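Cytosolic IMP-GMP specific 5'-nucleotidase (Legionella pneumophila subsp. pneumophila, PDB 4OHF) probably hydrolyses the 5'-phosphate of purine nucleoside monophosphates such as IMP and GMP, using a bound magnesium ion. Local coordinates at residues F36-L48 against S127-L139. Residues are numbered along the deposited sequence; the frame is centred on the assembly and turned at random.
Sequences FESLVYDLVKERL and SFSIAFCILYGQL
Ser127 meets helix 36-48 through its backbone: its carbonyl O lies near the plane of the Phe36 ring, at the edge marked by CE1, and 2.5 Å from Glu37 OE2. The Glu37 chain folds back about CB-CG (chi2 -62°), bringing the carboxylate to the start of helix 129-143. At the N-cap, Phe128 offers its CB to Val40 CG1, while its ring leads away to His168 and to Val164 of helix 153-170. Helix 129-143 starts here, and the carboxylate reaches two amides of its first turn: a water held by OE2 at 2.6 Å accepts from Ile130 N, and Ala131 N gives OE1 a direct but weak bond of 3.3 Å.

Ala131 is also where the backbones come nearest, its small CB facing the CB of Tyr41. From there the two helices, their axes 8.9 Å apart at closest approach and crossing at -48°, pack knobs-into-holes within the helical part beside the HAD-type core, whose magnesium lies about 6 Å from the side chain of Ser127. The pair is a worked example of reciprocal packing, in which each helix inserts a side chain among four residues of the other. Tyr41 is one knob, seated among Ala131, Ile134, Leu135 and Gln138, with Ile134 CG2 and Leu135 CB approaching CE2 obliquely. Leu135 is the reciprocal knob, between Tyr41, Val44, Lys45 and Leu48; its CD2 touches Val44 CG1 at 3.6 Å and meets Leu48 CD1 tip to tip. A turn later, Gln138 OE1 accepts from Tyr41 OH at 2.6 Å, the donor tilted 17° from the carbonyl plane, while NE2 is bound to Lys62 O, fixing which way the amide is turned. Leu139 CD1 ends the row 4.0 Å from Leu48 CD1.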
ATOM      1  N   PHE B  36      13.243 -35.140  -9.745  1.00 44.46           N
ATOM      2  CA  PHE B  36      13.429 -33.725 -10.006  1.00 45.11           C
ATOM      3  C   PHE B  36      13.464 -32.901  -8.715  1.00 46.08           C
ATOM      4  O   PHE B  36      14.315 -32.013  -8.573  1.00 45.12           O
ATOM      5  CB  PHE B  36      12.335 -33.229 -10.954  1.00 43.96           C
ATOM      6  CG  PHE B  36      12.431 -31.774 -11.286  1.00 42.95           C
ATOM      7  CD1 PHE B  36      11.940 -30.810 -10.408  1.00 42.46           C
ATOM      8  CD2 PHE B  36      13.032 -31.359 -12.472  1.00 44.12           C
ATOM      9  CE1 PHE B  36      12.053 -29.449 -10.707  1.00 42.45           C
ATOM     10  CE2 PHE B  36      13.153 -29.998 -12.779  1.00 42.58           C
ATOM     11  CZ  PHE B  36      12.663 -29.043 -11.892  1.00 42.08           C
ATOM     12  N   GLU B  37      12.557 -33.184  -7.777  1.00 46.19           N
ATOM     13  CA  GLU B  37      12.544 -32.445  -6.513  1.00 48.26           C
ATOM     14  C   GLU B  37      13.874 -32.682  -5.821  1.00 48.05           C
ATOM     15  O   GLU B  37      14.521 -31.753  -5.361  1.00 48.70           O
ATOM     16  CB  GLU B  37      11.426 -32.915  -5.582  1.00 50.03           C
ATOM     17  CG  GLU B  37      10.038 -32.424  -5.911  1.00 54.71           C
ATOM     18  CD  GLU B  37       9.890 -30.909  -5.840  1.00 58.31           C
ATOM     19  OE1 GLU B  37      10.713 -30.228  -5.186  1.00 55.57           O
ATOM     20  OE2 GLU B  37       8.916 -30.400  -6.442  1.00 62.75           O
ATOM     21  N   SER B  38      14.267 -33.947  -5.754  1.00 49.05           N
ATOM     22  CA  SER B  38      15.521 -34.337  -5.132  1.00 49.72           C
ATOM     23  C   SER B  38      16.716 -33.584  -5.707  1.00 48.55           C
ATOM     24  O   SER B  38      17.569 -33.109  -4.953  1.00 49.36           O
ATOM     25  CB  SER B  38      15.737 -35.837  -5.295  1.00 49.91           C
ATOM     26  OG  SER B  38      17.011 -36.192  -4.793  1.00 53.85           O
ATOM     27  N   LEU B  39      16.779 -33.472  -7.032  1.00 46.12           N
ATOM     28  CA  LEU B  39      17.879 -32.764  -7.667  1.00 45.87           C
ATOM     29  C   LEU B  39      17.887 -31.334  -7.131  1.00 47.13           C
ATOM     30  O   LEU B  39      18.900 -30.868  -6.598  1.00 48.13           O
ATOM     31  CB  LEU B  39      17.700 -32.740  -9.186  1.00 45.44           C
ATOM     32  CG  LEU B  39      18.944 -32.703 -10.086  1.00 45.30           C
ATOM     33  CD1 LEU B  39      18.596 -31.969 -11.361  1.00 44.34           C
ATOM     34  CD2 LEU B  39      20.115 -32.018  -9.397  1.00 46.05           C
ATOM     35  N   VAL B  40      16.754 -30.643  -7.269  1.00 47.08           N
ATOM     36  CA  VAL B  40      16.642 -29.270  -6.793  1.00 47.78           C
ATOM     37  C   VAL B  40      17.070 -29.189  -5.341  1.00 47.66           C
ATOM     38  O   VAL B  40      17.785 -28.272  -4.954  1.00 50.19           O
ATOM     39  CB  VAL B  40      15.204 -28.724  -6.917  1.00 49.33           C
ATOM     40  CG1 VAL B  40      15.114 -27.348  -6.270  1.00 49.08           C
ATOM     41  CG2 VAL B  40      14.817 -28.619  -8.381  1.00 47.63           C
ATOM     42  N   TYR B  41      16.639 -30.144  -4.533  1.00 46.54           N
ATOM     43  CA  TYR B  41      17.024 -30.149  -3.135  1.00 47.96           C
ATOM     44  C   TYR B  41      18.555 -30.162  -3.043  1.00 49.66           C
ATOM     45  O   TYR B  41      19.149 -29.260  -2.438  1.00 49.11           O
ATOM     46  CB  TYR B  41      16.415 -31.362  -2.433  1.00 48.09           C
ATOM     47  CG  TYR B  41      16.828 -31.539  -0.982  1.00 50.24           C
ATOM     48  CD1 TYR B  41      17.940 -32.307  -0.646  1.00 50.00           C
ATOM     49  CD2 TYR B  41      16.083 -30.975   0.053  1.00 49.36           C
ATOM     50  CE1 TYR B  41      18.293 -32.518   0.678  1.00 51.06           C
ATOM     51  CE2 TYR B  41      16.428 -31.176   1.379  1.00 49.46           C
ATOM     52  CZ  TYR B  41      17.536 -31.951   1.688  1.00 50.83           C
ATOM     53  OH  TYR B  41      17.891 -32.167   3.001  1.00 47.80           O
ATOM     54  N   ASP B  42      19.194 -31.162  -3.657  1.00 49.59           N
ATOM     55  CA  ASP B  42      20.653 -31.248  -3.629  1.00 49.84           C
ATOM     56  C   ASP B  42      21.322 -29.965  -4.121  1.00 51.30           C
ATOM     57  O   ASP B  42      22.054 -29.321  -3.381  1.00 52.57           O
ATOM     58  CB  ASP B  42      21.155 -32.419  -4.473  1.00 48.54           C
ATOM     59  CG  ASP B  42      20.710 -33.766  -3.937  1.00 49.21           C
ATOM     60  OD1 ASP B  42      20.434 -33.868  -2.724  1.00 49.94           O
ATOM     61  OD2 ASP B  42      20.648 -34.734  -4.728  1.00 48.68           O
ATOM     62  N   LEU B  43      21.075 -29.585  -5.368  1.00 52.45           N
ATOM     63  CA  LEU B  43      21.688 -28.375  -5.904  1.00 52.76           C
ATOM     64  C   LEU B  43      21.543 -27.176  -4.963  1.00 55.00           C
ATOM     65  O   LEU B  43      22.501 -26.434  -4.763  1.00 57.00           O
ATOM     66  CB  LEU B  43      21.086 -28.028  -7.271  1.00 49.91           C
ATOM     67  CG  LEU B  43      21.244 -29.064  -8.380  1.00 49.01           C
ATOM     68  CD1 LEU B  43      20.514 -28.607  -9.623  1.00 47.98           C
ATOM     69  CD2 LEU B  43      22.718 -29.277  -8.665  1.00 48.85           C
ATOM     70  N   VAL B  44      20.353 -26.985  -4.391  1.00 56.81           N
ATOM     71  CA  VAL B  44      20.086 -25.858  -3.489  1.00 57.85           C
ATOM     72  C   VAL B  44      20.803 -25.993  -2.159  1.00 59.26           C
ATOM     73  O   VAL B  44      21.313 -25.014  -1.621  1.00 58.79           O
ATOM     74  CB  VAL B  44      18.569 -25.703  -3.197  1.00 57.56           C
ATOM     75  CG1 VAL B  44      18.340 -24.657  -2.116  1.00 57.46           C
ATOM     76  CG2 VAL B  44      17.840 -25.290  -4.454  1.00 57.30           C
ATOM     77  N   LYS B  45      20.829 -27.207  -1.624  1.00 62.05           N
ATOM     78  CA  LYS B  45      21.496 -27.456  -0.356  1.00 65.31           C
ATOM     79  C   LYS B  45      22.994 -27.240  -0.537  1.00 67.49           C
ATOM     80  O   LYS B  45      23.680 -26.732   0.352  1.00 68.68           O
ATOM     81  CB  LYS B  45      21.219 -28.885   0.113  1.00 65.21           C
ATOM     82  CG  LYS B  45      21.694 -29.179   1.523  1.00 66.05           C
ATOM     83  CD  LYS B  45      21.308 -30.577   1.947  1.00 67.70           C
ATOM     84  CE  LYS B  45      21.857 -31.606   0.974  1.00 70.52           C
ATOM     85  NZ  LYS B  45      21.555 -32.998   1.402  1.00 72.70           N
ATOM     86  N   GLU B  46      23.490 -27.621  -1.705  1.00 69.60           N
ATOM     87  CA  GLU B  46      24.896 -27.472  -2.033  1.00 72.40           C
ATOM     88  C   GLU B  46      25.268 -25.999  -2.110  1.00 73.47           C
ATOM     89  O   GLU B  46      26.182 -25.547  -1.426  1.00 74.71           O
ATOM     90  CB  GLU B  46      25.170 -28.147  -3.371  1.00 74.02           C
ATOM     91  CG  GLU B  46      26.552 -27.920  -3.937  1.00 76.67           C
ATOM     92  CD  GLU B  46      26.601 -28.236  -5.418  1.00 77.64           C
ATOM     93  OE1 GLU B  46      26.278 -29.387  -5.789  1.00 77.45           O
ATOM     94  OE2 GLU B  46      26.949 -27.330  -6.206  1.00 79.08           O
ATOM     95  N   ARG B  47      24.547 -25.255  -2.940  1.00 75.23           N
ATOM     96  CA  ARG B  47      24.797 -23.826  -3.128  1.00 76.97           C
ATOM     97  C   ARG B  47      24.798 -23.044  -1.815  1.00 77.99           C
ATOM     98  O   ARG B  47      25.363 -21.952  -1.738  1.00 77.93           O
ATOM     99  CB  ARG B  47      23.760 -23.230  -4.088  1.00 76.75           C
ATOM    100  CG  ARG B  47      23.938 -21.746  -4.365  1.00 78.09           C
ATOM    101  CD  ARG B  47      25.308 -21.468  -4.938  1.00 80.17           C
ATOM    102  NE  ARG B  47      25.499 -22.160  -6.205  1.00 83.18           N
ATOM    103  CZ  ARG B  47      25.141 -21.666  -7.386  1.00 84.83           C
ATOM    104  NH1 ARG B  47      24.574 -20.465  -7.460  1.00 85.19           N
ATOM    105  NH2 ARG B  47      25.337 -22.382  -8.492  1.00 85.23           N
ATOM    106  N   LEU B  48      24.166 -23.603  -0.786  1.00 79.33           N
ATOM    107  CA  LEU B  48      24.115 -22.953   0.521  1.00 80.53           C
ATOM    108  C   LEU B  48      25.425 -23.117   1.281  1.00 81.21           C
ATOM    109  O   LEU B  48      25.982 -22.152   1.799  1.00 81.26           O
ATOM    110  CB  LEU B  48      22.976 -23.526   1.363  1.00 79.73           C
ATOM    111  CG  LEU B  48      21.581 -22.991   1.058  1.00 79.91           C
ATOM    112  CD1 LEU B  48      20.556 -23.735   1.900  1.00 79.48           C
ATOM    113  CD2 LEU B  48      21.541 -21.495   1.348  1.00 79.53           C
ATOM    114  N   SER B 127       7.463 -25.307  -8.621  1.00 52.56           N
ATOM    115  CA  SER B 127       7.888 -26.679  -8.847  1.00 53.62           C
ATOM    116  C   SER B 127       8.939 -27.120  -7.826  1.00 54.54           C
ATOM    117  O   SER B 127       9.329 -28.288  -7.789  1.00 52.70           O
ATOM    118  CB  SER B 127       8.455 -26.816 -10.263  1.00 54.13           C
ATOM    119  OG  SER B 127       9.456 -25.840 -10.511  1.00 52.96           O
ATOM    120  N   PHE B 128       9.413 -26.176  -7.012  1.00 56.58           N
ATOM    121  CA  PHE B 128      10.418 -26.472  -5.991  1.00 57.58           C
ATOM    122  C   PHE B 128       9.939 -26.151  -4.586  1.00 55.16           C
ATOM    123  O   PHE B 128      10.742 -26.065  -3.665  1.00 55.42           O
ATOM    124  CB  PHE B 128      11.732 -25.730  -6.290  1.00 62.31           C
ATOM    125  CG  PHE B 128      11.545 -24.304  -6.724  1.00 68.15           C
ATOM    126  CD1 PHE B 128      11.244 -23.309  -5.791  1.00 71.44           C
ATOM    127  CD2 PHE B 128      11.632 -23.953  -8.074  1.00 70.74           C
ATOM    128  CE1 PHE B 128      11.027 -21.969  -6.196  1.00 72.69           C
ATOM    129  CE2 PHE B 128      11.418 -22.617  -8.499  1.00 72.63           C
ATOM    130  CZ  PHE B 128      11.116 -21.626  -7.557  1.00 73.26           C
ATOM    131  N   SER B 129       8.625 -25.993  -4.427  1.00 52.19           N
ATOM    132  CA  SER B 129       8.030 -25.685  -3.134  1.00 50.60           C
ATOM    133  C   SER B 129       8.237 -26.780  -2.103  1.00 48.58           C
ATOM    134  O   SER B 129       8.575 -26.513  -0.957  1.00 46.75           O
ATOM    135  CB  SER B 129       6.529 -25.435  -3.283  1.00 51.02           C
ATOM    136  OG  SER B 129       6.282 -24.104  -3.702  1.00 56.14           O
ATOM    137  N   ILE B 130       8.014 -28.016  -2.514  1.00 47.97           N
ATOM    138  CA  ILE B 130       8.164 -29.141  -1.626  1.00 46.54           C
ATOM    139  C   ILE B 130       9.601 -29.270  -1.155  1.00 47.03           C
ATOM    140  O   ILE B 130       9.846 -29.505   0.023  1.00 47.77           O
ATOM    141  CB  ILE B 130       7.666 -30.420  -2.318  1.00 46.05           C
ATOM    142  CG1 ILE B 130       6.135 -30.438  -2.266  1.00 43.33           C
ATOM    143  CG2 ILE B 130       8.268 -31.652  -1.667  1.00 46.46           C
ATOM    144  CD1 ILE B 130       5.468 -31.510  -3.105  1.00 43.31           C
ATOM    145  N   ALA B 131      10.555 -29.103  -2.058  1.00 47.52           N
ATOM    146  CA  ALA B 131      11.957 -29.185  -1.666  1.00 48.61           C
ATOM    147  C   ALA B 131      12.245 -28.029  -0.703  1.00 49.87           C
ATOM    148  O   ALA B 131      12.913 -28.204   0.326  1.00 51.67           O
ATOM    149  CB  ALA B 131      12.854 -29.084  -2.888  1.00 47.04           C
ATOM    150  N   PHE B 132      11.725 -26.851  -1.033  1.00 48.62           N
ATOM    151  CA  PHE B 132      11.926 -25.677  -0.201  1.00 49.24           C
ATOM    152  C   PHE B 132      11.498 -25.962   1.235  1.00 48.66           C
ATOM    153  O   PHE B 132      12.253 -25.696   2.174  1.00 48.87           O
ATOM    154  CB  PHE B 132      11.123 -24.493  -0.747  1.00 51.69           C
ATOM    155  CG  PHE B 132      11.566 -23.150  -0.213  1.00 53.45           C
ATOM    156  CD1 PHE B 132      11.649 -22.915   1.154  1.00 54.78           C
ATOM    157  CD2 PHE B 132      11.886 -22.113  -1.084  1.00 55.98           C
ATOM    158  CE1 PHE B 132      12.043 -21.667   1.652  1.00 54.77           C
ATOM    159  CE2 PHE B 132      12.284 -20.858  -0.598  1.00 57.26           C
ATOM    160  CZ  PHE B 132      12.361 -20.640   0.776  1.00 55.97           C
ATOM    161  N   CYS B 133      10.292 -26.502   1.398  1.00 47.39           N
ATOM    162  CA  CYS B 133       9.751 -26.811   2.720  1.00 46.10           C
ATOM    163  C   CYS B 133      10.598 -27.801   3.496  1.00 46.29           C
ATOM    164  O   CYS B 133      10.921 -27.565   4.655  1.00 45.41           O
ATOM    165  CB  CYS B 133       8.326 -27.346   2.610  1.00 45.12           C
ATOM    166  SG  CYS B 133       7.089 -26.084   2.256  1.00 43.57           S
ATOM    167  N   ILE B 134      10.955 -28.909   2.863  1.00 47.44           N
ATOM    168  CA  ILE B 134      11.772 -29.911   3.531  1.00 48.96           C
ATOM    169  C   ILE B 134      13.100 -29.301   3.982  1.00 50.77           C
ATOM    170  O   ILE B 134      13.479 -29.407   5.154  1.00 50.16           O
ATOM    171  CB  ILE B 134      12.064 -31.096   2.614  1.00 47.91           C
ATOM    172  CG1 ILE B 134      10.756 -31.818   2.273  1.00 46.64           C
ATOM    173  CG2 ILE B 134      13.053 -32.029   3.291  1.00 47.38           C
ATOM    174  CD1 ILE B 134      10.914 -32.922   1.256  1.00 45.95           C
ATOM    175  N   LEU B 135      13.799 -28.652   3.053  1.00 50.90           N
ATOM    176  CA  LEU B 135      15.068 -28.032   3.387  1.00 50.56           C
ATOM    177  C   LEU B 135      14.909 -26.999   4.505  1.00 52.45           C
ATOM    178  O   LEU B 135      15.596 -27.074   5.519  1.00 53.95           O
ATOM    179  CB  LEU B 135      15.678 -27.364   2.161  1.00 49.80           C
ATOM    180  CG  LEU B 135      17.051 -26.726   2.411  1.00 48.79           C
ATOM    181  CD1 LEU B 135      17.970 -27.779   2.964  1.00 47.47           C
ATOM    182  CD2 LEU B 135      17.629 -26.140   1.134  1.00 48.40           C
ATOM    183  N   TYR B 136      14.002 -26.038   4.324  1.00 52.54           N
ATOM    184  CA  TYR B 136      13.789 -25.003   5.327  1.00 51.39           C
ATOM    185  C   TYR B 136      13.499 -25.620   6.683  1.00 52.52           C
ATOM    186  O   TYR B 136      14.002 -25.166   7.706  1.00 51.85           O
ATOM    187  CB  TYR B 136      12.629 -24.100   4.937  1.00 51.81           C
ATOM    188  CG  TYR B 136      12.466 -22.911   5.857  1.00 52.00           C
ATOM    189  CD1 TYR B 136      13.404 -21.882   5.868  1.00 52.98           C
ATOM    190  CD2 TYR B 136      11.375 -22.813   6.712  1.00 53.97           C
ATOM    191  CE1 TYR B 136      13.257 -20.778   6.705  1.00 53.80           C
ATOM    192  CE2 TYR B 136      11.215 -21.716   7.559  1.00 54.59           C
ATOM    193  CZ  TYR B 136      12.159 -20.702   7.551  1.00 54.94           C
ATOM    194  OH  TYR B 136      12.008 -19.630   8.398  1.00 54.75           O
ATOM    195  N   GLY B 137      12.685 -26.663   6.689  1.00 52.58           N
ATOM    196  CA  GLY B 137      12.369 -27.309   7.942  1.00 53.76           C
ATOM    197  C   GLY B 137      13.622 -27.782   8.647  1.00 54.51           C
ATOM    198  O   GLY B 137      13.834 -27.484   9.819  1.00 55.08           O
ATOM    199  N   GLN B 138      14.463 -28.523   7.930  1.00 55.48           N
ATOM    200  CA  GLN B 138      15.702 -29.042   8.499  1.00 53.98           C
ATOM    201  C   GLN B 138      16.646 -27.926   8.915  1.00 54.56           C
ATOM    202  O   GLN B 138      17.289 -28.011   9.957  1.00 53.64           O
ATOM    203  CB  GLN B 138      16.380 -29.961   7.491  1.00 52.53           C
ATOM    204  CG  GLN B 138      15.552 -31.194   7.169  1.00 49.90           C
ATOM    205  CD  GLN B 138      16.035 -31.904   5.920  1.00 48.52           C
ATOM    206  OE1 GLN B 138      16.359 -31.254   4.919  1.00 48.13           O
ATOM    207  NE2 GLN B 138      16.072 -33.234   5.959  1.00 42.59           N
ATOM    208  N   LEU B 139      16.718 -26.876   8.104  1.00 56.27           N
ATOM    209  CA  LEU B 139      17.591 -25.762   8.405  1.00 58.72           C
ATOM    210  C   LEU B 139      17.258 -25.145   9.760  1.00 61.84           C
ATOM    211  O   LEU B 139      18.155 -24.925  10.575  1.00 63.29           O
ATOM    212  CB  LEU B 139      17.512 -24.706   7.303  1.00 57.89           C
ATOM    213  CG  LEU B 139      18.047 -25.158   5.942  1.00 59.04           C
ATOM    214  CD1 LEU B 139      18.035 -23.990   4.967  1.00 58.07           C
ATOM    215  CD2 LEU B 139      19.464 -25.696   6.099  1.00 59.82           C
TER
HETATM  216  O   HOH W   1       7.104 -28.778  -5.482  1.00 39.38           O